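Local atomic coordinates of phosphodiesterase (Candida albicans, PDB entry 6CPU), a protein that belongs to the phosphodiesterase family of the HD superfamily, whose largely helical domain carries a metal site built from histidines and aspartates. Residues 208-219 with 309-320. Residues are numbered along the deposited sequence; the frame is centred on the assembly and turned at random.
Unlike the reference sequence in segment 309-320: K316 (reference Thr).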
loop_
_atom_site.group_PDB
_atom_site.type_symbol
_atom_site.label_atom_id
_atom_site.label_comp_id
_atom_site.label_asym_id
_atom_site.label_seq_id
_atom_site.Cartn_x
_atom_site.Cartn_y
_atom_site.Cartn_z
ATOM N N LEU A 208 14.179 -7.608 14.407
ATOM C CA LEU A 208 12.957 -6.990 14.926
ATOM C C LEU A 208 13.266 -5.744 15.761
ATOM O O LEU A 208 12.539 -4.739 15.690
ATOM C CB LEU A 208 12.121 -7.998 15.731
ATOM C CG LEU A 208 11.691 -9.259 14.975
ATOM C CD1 LEU A 208 10.757 -10.089 15.844
ATOM C CD2 LEU A 208 11.060 -8.960 13.620
ATOM N N SER A 209 14.348 -5.801 16.539
ATOM C CA SER A 209 14.795 -4.636 17.300
ATOM C C SER A 209 15.238 -3.505 16.367
ATOM O O SER A 209 14.880 -2.364 16.584
ATOM C CB SER A 209 15.915 -5.000 18.277
ATOM O OG SER A 209 16.325 -3.834 18.984
ATOM N N GLN A 210 15.980 -3.831 15.317
ATOM C CA GLN A 210 16.411 -2.819 14.352
ATOM C C GLN A 210 15.206 -2.111 13.734
ATOM O O GLN A 210 15.229 -0.901 13.518
ATOM C CB GLN A 210 17.270 -3.431 13.253
ATOM C CG GLN A 210 18.643 -3.863 13.729
ATOM C CD GLN A 210 19.438 -4.604 12.680
ATOM O OE1 GLN A 210 18.886 -5.250 11.786
ATOM N NE2 GLN A 210 20.757 -4.523 12.792
ATOM N N LEU A 211 14.148 -2.870 13.457
ATOM C CA LEU A 211 12.951 -2.290 12.852
ATOM C C LEU A 211 12.240 -1.335 13.807
ATOM O O LEU A 211 11.694 -0.321 13.367
ATOM C CB LEU A 211 12.015 -3.389 12.323
ATOM C CG LEU A 211 12.627 -4.224 11.185
ATOM C CD1 LEU A 211 11.673 -5.320 10.712
ATOM C CD2 LEU A 211 13.096 -3.383 9.996
ATOM N N CYS A 212 12.279 -1.624 15.111
ATOM C CA CYS A 212 11.754 -0.701 16.116
ATOM C C CYS A 212 12.430 0.660 15.991
ATOM O O CYS A 212 11.752 1.683 15.903
ATOM C CB CYS A 212 11.964 -1.249 17.523
ATOM S SG CYS A 212 10.991 -2.700 17.952
ATOM N N TYR A 213 13.760 0.661 15.961
ATOM C CA TYR A 213 14.540 1.904 15.823
ATOM C C TYR A 213 14.386 2.569 14.462
ATOM O O TYR A 213 14.384 3.795 14.393
ATOM C CB TYR A 213 16.025 1.691 16.142
ATOM C CG TYR A 213 16.269 1.561 17.622
ATOM C CD1 TYR A 213 16.300 0.308 18.240
ATOM C CD2 TYR A 213 16.422 2.693 18.418
ATOM C CE1 TYR A 213 16.491 0.191 19.605
ATOM C CE2 TYR A 213 16.612 2.586 19.781
ATOM C CZ TYR A 213 16.657 1.336 20.369
ATOM O OH TYR A 213 16.847 1.233 21.731
ATOM N N ALA A 214 14.279 1.785 13.389
ATOM C CA ALA A 214 13.939 2.353 12.065
ATOM C C ALA A 214 12.607 3.117 12.124
ATOM O O ALA A 214 12.526 4.289 11.726
ATOM C CB ALA A 214 13.909 1.260 10.995
ATOM N N VAL A 215 11.569 2.476 12.658
ATOM C CA VAL A 215 10.282 3.140 12.858
ATOM C C VAL A 215 10.453 4.422 13.704
ATOM O O VAL A 215 9.743 5.411 13.517
ATOM C CB VAL A 215 9.268 2.175 13.501
ATOM C CG1 VAL A 215 8.040 2.902 14.008
ATOM C CG2 VAL A 215 8.852 1.111 12.485
ATOM N N GLY A 216 11.416 4.386 14.620
ATOM C CA GLY A 216 11.751 5.527 15.448
ATOM C C GLY A 216 12.385 6.730 14.777
ATOM O O GLY A 216 12.304 7.811 15.328
ATOM N N HIS A 217 13.012 6.560 13.612
ATOM C CA HIS A 217 13.655 7.679 12.899
ATOM C C HIS A 217 12.703 8.438 11.976
ATOM O O HIS A 217 11.941 7.821 11.225
ATOM C CB HIS A 217 14.792 7.169 12.028
ATOM C CG HIS A 217 16.031 6.810 12.787
ATOM N ND1 HIS A 217 16.170 5.613 13.457
ATOM C CD2 HIS A 217 17.193 7.484 12.969
ATOM C CE1 HIS A 217 17.368 5.562 14.014
ATOM N NE2 HIS A 217 18.006 6.685 13.733
ATOM N N TRP A 218 12.772 9.770 11.990
ATOM C CA TRP A 218 12.096 10.568 10.956
ATOM C C TRP A 218 12.749 10.321 9.602
ATOM O O TRP A 218 12.086 10.387 8.565
ATOM C CB TRP A 218 12.090 12.072 11.275
ATOM C CG TRP A 218 11.443 12.859 10.182
ATOM C CD1 TRP A 218 12.054 13.699 9.303
ATOM C CD2 TRP A 218 10.064 12.808 9.798
ATOM N NE1 TRP A 218 11.134 14.208 8.412
ATOM C CE2 TRP A 218 9.904 13.678 8.700
ATOM C CE3 TRP A 218 8.942 12.140 10.301
ATOM C CZ2 TRP A 218 8.670 13.882 8.085
ATOM C CZ3 TRP A 218 7.715 12.346 9.688
ATOM C CH2 TRP A 218 7.590 13.213 8.599
ATOM N N SER A 219 14.047 10.035 9.599
ATOM C CA SER A 219 14.733 9.609 8.385
ATOM C C SER A 219 14.461 8.111 8.162
ATOM O O SER A 219 15.362 7.283 8.210
ATOM C CB SER A 219 16.234 9.888 8.488
ATOM O OG SER A 219 16.859 9.805 7.215
ATOM N N ASP A 309 20.111 11.599 10.305
ATOM C CA ASP A 309 20.035 10.520 9.326
ATOM C C ASP A 309 19.835 9.195 10.066
ATOM O O ASP A 309 19.948 9.150 11.291
ATOM C CB ASP A 309 21.303 10.471 8.471
ATOM C CG ASP A 309 21.062 9.870 7.088
ATOM O OD1 ASP A 309 19.952 9.350 6.821
ATOM O OD2 ASP A 309 21.992 9.908 6.265
ATOM N N TYR A 310 19.532 8.127 9.328
ATOM C CA TYR A 310 19.328 6.802 9.927
ATOM C C TYR A 310 20.627 6.146 10.380
ATOM O O TYR A 310 21.585 6.022 9.613
ATOM C CB TYR A 310 18.618 5.871 8.943
ATOM C CG TYR A 310 18.483 4.454 9.437
ATOM C CD1 TYR A 310 17.724 4.161 10.567
ATOM C CD2 TYR A 310 19.112 3.406 8.776
ATOM C CE1 TYR A 310 17.594 2.857 11.023
ATOM C CE2 TYR A 310 18.990 2.101 9.222
ATOM C CZ TYR A 310 18.225 1.837 10.344
ATOM O OH TYR A 310 18.109 0.539 10.776
ATOM N N THR A 311 20.641 5.726 11.640
ATOM C CA THR A 311 21.680 4.863 12.175
ATOM C C THR A 311 21.039 3.531 12.593
ATOM O O THR A 311 20.016 3.522 13.275
ATOM C CB THR A 311 22.359 5.499 13.407
ATOM O OG1 THR A 311 22.781 6.836 13.095
ATOM C CG2 THR A 311 23.548 4.666 13.828
ATOM N N GLU A 312 21.658 2.430 12.182
ATOM C CA GLU A 312 21.173 1.085 12.473
ATOM C C GLU A 312 21.460 0.699 13.927
ATOM O O GLU A 312 22.561 0.250 14.265
ATOM C CB GLU A 312 21.804 0.082 11.507
ATOM C CG GLU A 312 21.339 -1.356 11.686
ATOM C CD GLU A 312 21.786 -2.257 10.550
ATOM O OE1 GLU A 312 21.099 -2.282 9.508
ATOM O OE2 GLU A 312 22.821 -2.948 10.693
ATOM N N VAL A 313 20.439 0.863 14.766
ATOM C CA VAL A 313 20.534 0.650 16.204
ATOM C C VAL A 313 19.687 -0.542 16.605
ATOM O O VAL A 313 18.652 -0.802 15.991
ATOM C CB VAL A 313 20.013 1.895 16.943
ATOM C CG1 VAL A 313 19.930 1.672 18.451
ATOM C CG2 VAL A 313 20.879 3.086 16.597
ATOM N N HIS A 314 20.126 -1.274 17.624
ATOM C CA HIS A 314 19.268 -2.278 18.252
ATOM C C HIS A 314 19.596 -2.519 19.717
ATOM O O HIS A 314 20.664 -2.129 20.201
ATOM C CB HIS A 314 19.277 -3.593 17.463
ATOM C CG HIS A 314 20.465 -4.468 17.709
ATOM N ND1 HIS A 314 21.581 -4.449 16.903
ATOM C CD2 HIS A 314 20.689 -5.426 18.640
ATOM C CE1 HIS A 314 22.449 -5.345 17.334
ATOM N NE2 HIS A 314 21.934 -5.949 18.389
ATOM N N ASP A 315 18.643 -3.151 20.403
ATOM C CA ASP A 315 18.771 -3.527 21.810
ATOM C C ASP A 315 17.974 -4.823 22.039
ATOM O O ASP A 315 17.808 -5.603 21.097
ATOM C CB ASP A 315 18.311 -2.377 22.707
ATOM C CG ASP A 315 16.860 -2.002 22.494
ATOM O OD1 ASP A 315 16.111 -2.773 21.847
ATOM O OD2 ASP A 315 16.461 -0.924 22.977
ATOM N N LYS A 316 17.495 -5.075 23.264
ATOM C CA LYS A 316 16.819 -6.352 23.556
ATOM C C LYS A 316 15.307 -6.364 23.282
ATOM O O LYS A 316 14.683 -7.413 23.374
ATOM C CB LYS A 316 17.092 -6.819 25.002
ATOM C CG LYS A 316 16.500 -5.955 26.113
ATOM C CD LYS A 316 16.408 -6.747 27.420
ATOM C CE LYS A 316 16.368 -5.852 28.650
ATOM N NZ LYS A 316 15.220 -4.907 28.638
ATOM N N HIS A 317 14.725 -5.218 22.941
ATOM C CA HIS A 317 13.272 -5.128 22.767
ATOM C C HIS A 317 12.885 -5.423 21.316
ATOM O O HIS A 317 13.585 -4.998 20.404
ATOM C CB HIS A 317 12.784 -3.740 23.154
ATOM C CG HIS A 317 13.161 -3.337 24.544
ATOM N ND1 HIS A 317 12.589 -3.904 25.659
ATOM C CD2 HIS A 317 14.050 -2.424 24.999
ATOM C CE1 HIS A 317 13.107 -3.357 26.743
ATOM N NE2 HIS A 317 14.000 -2.462 26.370
ATOM N N THR A 318 11.789 -6.156 21.115
ATOM C CA THR A 318 11.285 -6.453 19.761
ATOM C C THR A 318 9.989 -5.711 19.419
ATOM O O THR A 318 9.499 -5.826 18.294
ATOM C CB THR A 318 11.045 -7.966 19.550
ATOM O OG1 THR A 318 10.145 -8.460 20.553
ATOM C CG2 THR A 318 12.360 -8.723 19.612
ATOM N N VAL A 319 9.441 -4.961 20.375
ATOM C CA VAL A 319 8.288 -4.099 20.125
ATOM C C VAL A 319 8.526 -2.709 20.704
ATOM O O VAL A 319 9.431 -2.518 21.517
ATOM C CB VAL A 319 6.978 -4.681 20.701
ATOM C CG1 VAL A 319 6.678 -6.039 20.084
ATOM C CG2 VAL A 319 7.027 -4.781 22.222
ATOM N N LEU A 320 7.703 -1.746 20.289
ATOM C CA LEU A 320 7.840 -0.364 20.752
ATOM C C LEU A 320 7.459 -0.298 22.231
ATOM O O LEU A 320 6.405 -0.806 22.631
ATOM C CB LEU A 320 6.953 0.586 19.942
ATOM C CG LEU A 320 7.126 0.566 18.422
ATOM C CD1 LEU A 320 6.337 1.700 17.779
ATOM C CD2 LEU A 320 8.591 0.631 18.005
HETATM O O HOH W 1 14.144 -2.268 20.121
HETATM O O HOH W 2 22.277 -2.711 14.767
HETATM O O HOH W 3 17.792 0.130 13.242
#
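V313 rides on the ring of Y213: its CG1 stands 3.5 Å from the ring centroid and 6° off the ring normal, a CH-pi contact centred on the face. That methyl lies anti to the backbone N, which lays it over the tyrosine while V313 O reaches back to the helix and meets the CA of Q210. At the far end of the same ring, Y213 OH donates to D315 OD2 over 2.5 Å, arriving from above the carboxylate plane. S209 is the small bump that fills the bend of 314-317. Its OG accepts a nearly straight bond from D315 N (2.8 Å, 176°), its CB sits 3.2 Å from H317 O, and water 1 joins OG, D315 OD1 and H317 O. Within the bend D315 to H317 form an Asx turn, D315 OD1 taking the N-H of H317.

The contact lays the irregular connection between helices 276-292 and 336-348 of the largely helical phosphodiesterase fold along one flank of helix 205-216 and round its C-terminal end. There Y310 turns its edge to the face of H217, centroids 5.0 Å apart and planes at 77°, while H217 ND1 donates to Y213 O and so restrains the imidazole. CE1 of Y310 also packs against A214 CB. Beyond the hydroxyl end of Y310, water 3 bridges Q210 O, Y310 OH and V313 O. Beyond the helix, S219 OG donates to D309 OD1, which takes Y310 N from the opposite face of its carboxylate; OD2 of D309 forms a salt bridge with R471. At the other end of 309-320, L320 CD2 abuts C212 CB at 3.9 Å, and F287 of helix 276-292 touches both L320 and V215.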